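PDB 5TXE: lasso peptide isopeptidase AtxE2 from Asticcacaulis excentricus, which hydrolyses the isopeptide bond of the threaded lasso peptides astexin-2 and astexin-3, recognising chiefly their loop and turning them into linear peptides. Local coordinates for residues I483-K487 with K571-I575. The protein carries 1 engineered substitution. Residues are numbered along the deposited sequence; the frame is centred on the assembly and turned at random.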
ATOM      1  N   ILE A 483     -17.264   7.973   5.129  1.00 56.48           N
ATOM      2  CA  ILE A 483     -17.311   7.964   6.589  1.00 58.74           C
ATOM      3  C   ILE A 483     -18.661   7.364   7.053  1.00 54.30           C
ATOM      4  O   ILE A 483     -18.672   6.493   7.932  1.00 61.92           O
ATOM      5  CB  ILE A 483     -17.038   9.366   7.206  1.00 56.50           C
ATOM      6  CG1 ILE A 483     -15.717   9.932   6.640  1.00 61.67           C
ATOM      7  CG2 ILE A 483     -16.976   9.287   8.738  1.00 54.83           C
ATOM      8  CD1 ILE A 483     -15.330  11.298   7.171  1.00 61.56           C
ATOM      9  N   ALA A 484     -19.771   7.777   6.451  1.00 45.75           N
ATOM     10  CA  ALA A 484     -21.063   7.154   6.768  1.00 49.45           C
ATOM     11  C   ALA A 484     -21.146   5.664   6.382  1.00 47.25           C
ATOM     12  O   ALA A 484     -21.848   4.877   7.018  1.00 41.67           O
ATOM     13  CB  ALA A 484     -22.208   7.911   6.107  1.00 49.71           C
ATOM     14  N   GLN A 485     -20.444   5.286   5.324  1.00 44.89           N
ATOM     15  CA  GLN A 485     -20.475   3.906   4.885  1.00 43.74           C
ATOM     16  C   GLN A 485     -19.774   3.064   5.931  1.00 40.21           C
ATOM     17  O   GLN A 485     -20.250   1.970   6.291  1.00 36.20           O
ATOM     18  CB  GLN A 485     -19.737   3.728   3.544  1.00 43.82           C
ATOM     19  CG  GLN A 485     -19.876   2.336   2.934  1.00 45.32           C
ATOM     20  CD  GLN A 485     -19.138   2.211   1.600  1.00 51.27           C
ATOM     21  OE1 GLN A 485     -19.396   2.952   0.644  1.00 48.91           O
ATOM     22  NE2 GLN A 485     -18.230   1.263   1.529  1.00 50.33           N
ATOM     23  N   SER A 486     -18.611   3.572   6.365  1.00 40.53           N
ATOM     24  CA  SER A 486     -17.805   2.943   7.407  1.00 45.66           C
ATOM     25  C   SER A 486     -18.649   2.704   8.652  1.00 39.97           C
ATOM     26  O   SER A 486     -18.575   1.640   9.237  1.00 35.72           O
ATOM     27  CB  SER A 486     -16.545   3.761   7.776  1.00 45.25           C
ATOM     28  OG  SER A 486     -15.854   3.104   8.843  1.00 46.31           O
ATOM     29  N   LYS A 487     -19.469   3.688   9.006  1.00 42.43           N
ATOM     30  CA  LYS A 487     -20.305   3.588  10.168  1.00 42.06           C
ATOM     31  C   LYS A 487     -21.279   2.432  10.032  1.00 40.19           C
ATOM     32  O   LYS A 487     -21.429   1.627  10.970  1.00 37.10           O
ATOM     33  CB  LYS A 487     -21.030   4.886  10.362  1.00 45.64           C
ATOM     34  CG  LYS A 487     -21.739   5.005  11.662  1.00 48.56           C
ATOM     35  CD  LYS A 487     -22.323   6.405  11.723  1.00 58.54           C
ATOM     36  CE  LYS A 487     -23.503   6.468  12.670  1.00 69.74           C
ATOM     37  NZ  LYS A 487     -23.067   6.093  14.037  1.00 74.15           N
ATOM     38  N   LYS A 571     -15.268   8.078  16.041  1.00 33.60           N
ATOM     39  CA  LYS A 571     -16.648   7.821  16.389  1.00 35.50           C
ATOM     40  C   LYS A 571     -17.554   7.948  15.136  1.00 34.69           C
ATOM     41  O   LYS A 571     -18.418   7.122  14.930  1.00 34.43           O
ATOM     42  CB  LYS A 571     -16.993   8.779  17.540  1.00 38.23           C
ATOM     43  CG  LYS A 571     -18.424   8.928  17.921  1.00 49.27           C
ATOM     44  CD  LYS A 571     -18.962   7.714  18.650  1.00 53.14           C
ATOM     45  CE  LYS A 571     -20.324   8.048  19.265  1.00 56.39           C
ATOM     46  NZ  LYS A 571     -21.024   6.820  19.672  1.00 55.73           N
ATOM     47  N   ALA A 572     -17.307   8.909  14.255  1.00 33.05           N
ATOM     48  CA  ALA A 572     -18.131   9.039  13.049  1.00 33.67           C
ATOM     49  C   ALA A 572     -17.922   7.882  12.087  1.00 35.98           C
ATOM     50  O   ALA A 572     -18.791   7.613  11.215  1.00 41.05           O
ATOM     51  CB  ALA A 572     -17.861  10.372  12.336  1.00 33.80           C
ATOM     52  N   TYR A 573     -16.797   7.173  12.222  1.00 32.13           N
ATOM     53  CA  TYR A 573     -16.506   6.035  11.348  1.00 30.94           C
ATOM     54  C   TYR A 573     -17.142   4.736  11.873  1.00 33.97           C
ATOM     55  O   TYR A 573     -16.981   3.655  11.273  1.00 32.66           O
ATOM     56  CB  TYR A 573     -15.001   5.818  11.270  1.00 33.83           C
ATOM     57  CG  TYR A 573     -14.267   6.746  10.347  1.00 38.00           C
ATOM     58  CD1 TYR A 573     -13.854   8.001  10.761  1.00 36.27           C
ATOM     59  CD2 TYR A 573     -13.920   6.328   9.039  1.00 41.03           C
ATOM     60  CE1 TYR A 573     -13.152   8.859   9.901  1.00 39.19           C
ATOM     61  CE2 TYR A 573     -13.229   7.183   8.171  1.00 43.66           C
ATOM     62  CZ  TYR A 573     -12.844   8.443   8.602  1.00 43.73           C
ATOM     63  OH  TYR A 573     -12.138   9.256   7.747  1.00 47.18           O
ATOM     64  N   GLY A 574     -17.823   4.841  13.014  1.00 34.53           N
ATOM     65  CA  GLY A 574     -18.434   3.715  13.681  1.00 39.43           C
ATOM     66  C   GLY A 574     -17.540   3.057  14.733  1.00 37.59           C
ATOM     67  O   GLY A 574     -17.877   1.969  15.222  1.00 35.09           O
ATOM     68  N   ILE A 575     -16.393   3.665  15.062  1.00 33.80           N
ATOM     69  CA  ILE A 575     -15.560   3.098  16.120  1.00 34.11           C
ATOM     70  C   ILE A 575     -16.017   3.718  17.436  1.00 36.62           C
ATOM     71  O   ILE A 575     -15.851   4.927  17.629  1.00 32.09           O
ATOM     72  CB  ILE A 575     -14.076   3.392  15.889  1.00 34.39           C
ATOM     73  CG1 ILE A 575     -13.637   3.025  14.445  1.00 35.00           C
ATOM     74  CG2 ILE A 575     -13.222   2.656  16.919  1.00 33.05           C
ATOM     75  CD1 ILE A 575     -13.656   1.562  14.159  1.00 35.49           C
TER
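Ile-483 lays its CG2 methyl over the centre of the Tyr-573 ring, 3.9 Å from the centroid and 9° off the ring normal, a CH-pi contact over the face. CG1, anti to the carbonyl carbon (chi1 -53°), brings the longer branch alongside the phenol end, 3.8 Å from Tyr-573 CZ; a beta-branched residue thus covers both middle and far end. At the ring's edge sits Ser-486, short enough for this buried spot. Its OG donates a 2.7 Å hydrogen bond to Tyr-573 O, in the carbonyl plane and on a lone pair. Gly-574, the C-prime residue of a Schellman motif, has no CB to jam against the preceding carbonyl O at phi 92°, or to crowd Lys-487 CA, 4.0 Å from Gly-574 N. Toward solvent the packing thins: the small Ala-572 methyl fits beside Ile-483 CG2, and the aliphatic stem of exposed Lys-487 covers Ala-572 O while its ammonium can stay in solvent. Lys-571 points away, its NZ salt-bridged to Glu-576 and Asp-578. Tyr-573 also packs on an aromatic side chain of the bound peptide, near Trp-116, which binds astexin-3. The contact joins helix 482-490 to the loop linking helices 563-570 and 591-594 in the prolyl oligopeptidase-family, alpha/beta-hydrolase region.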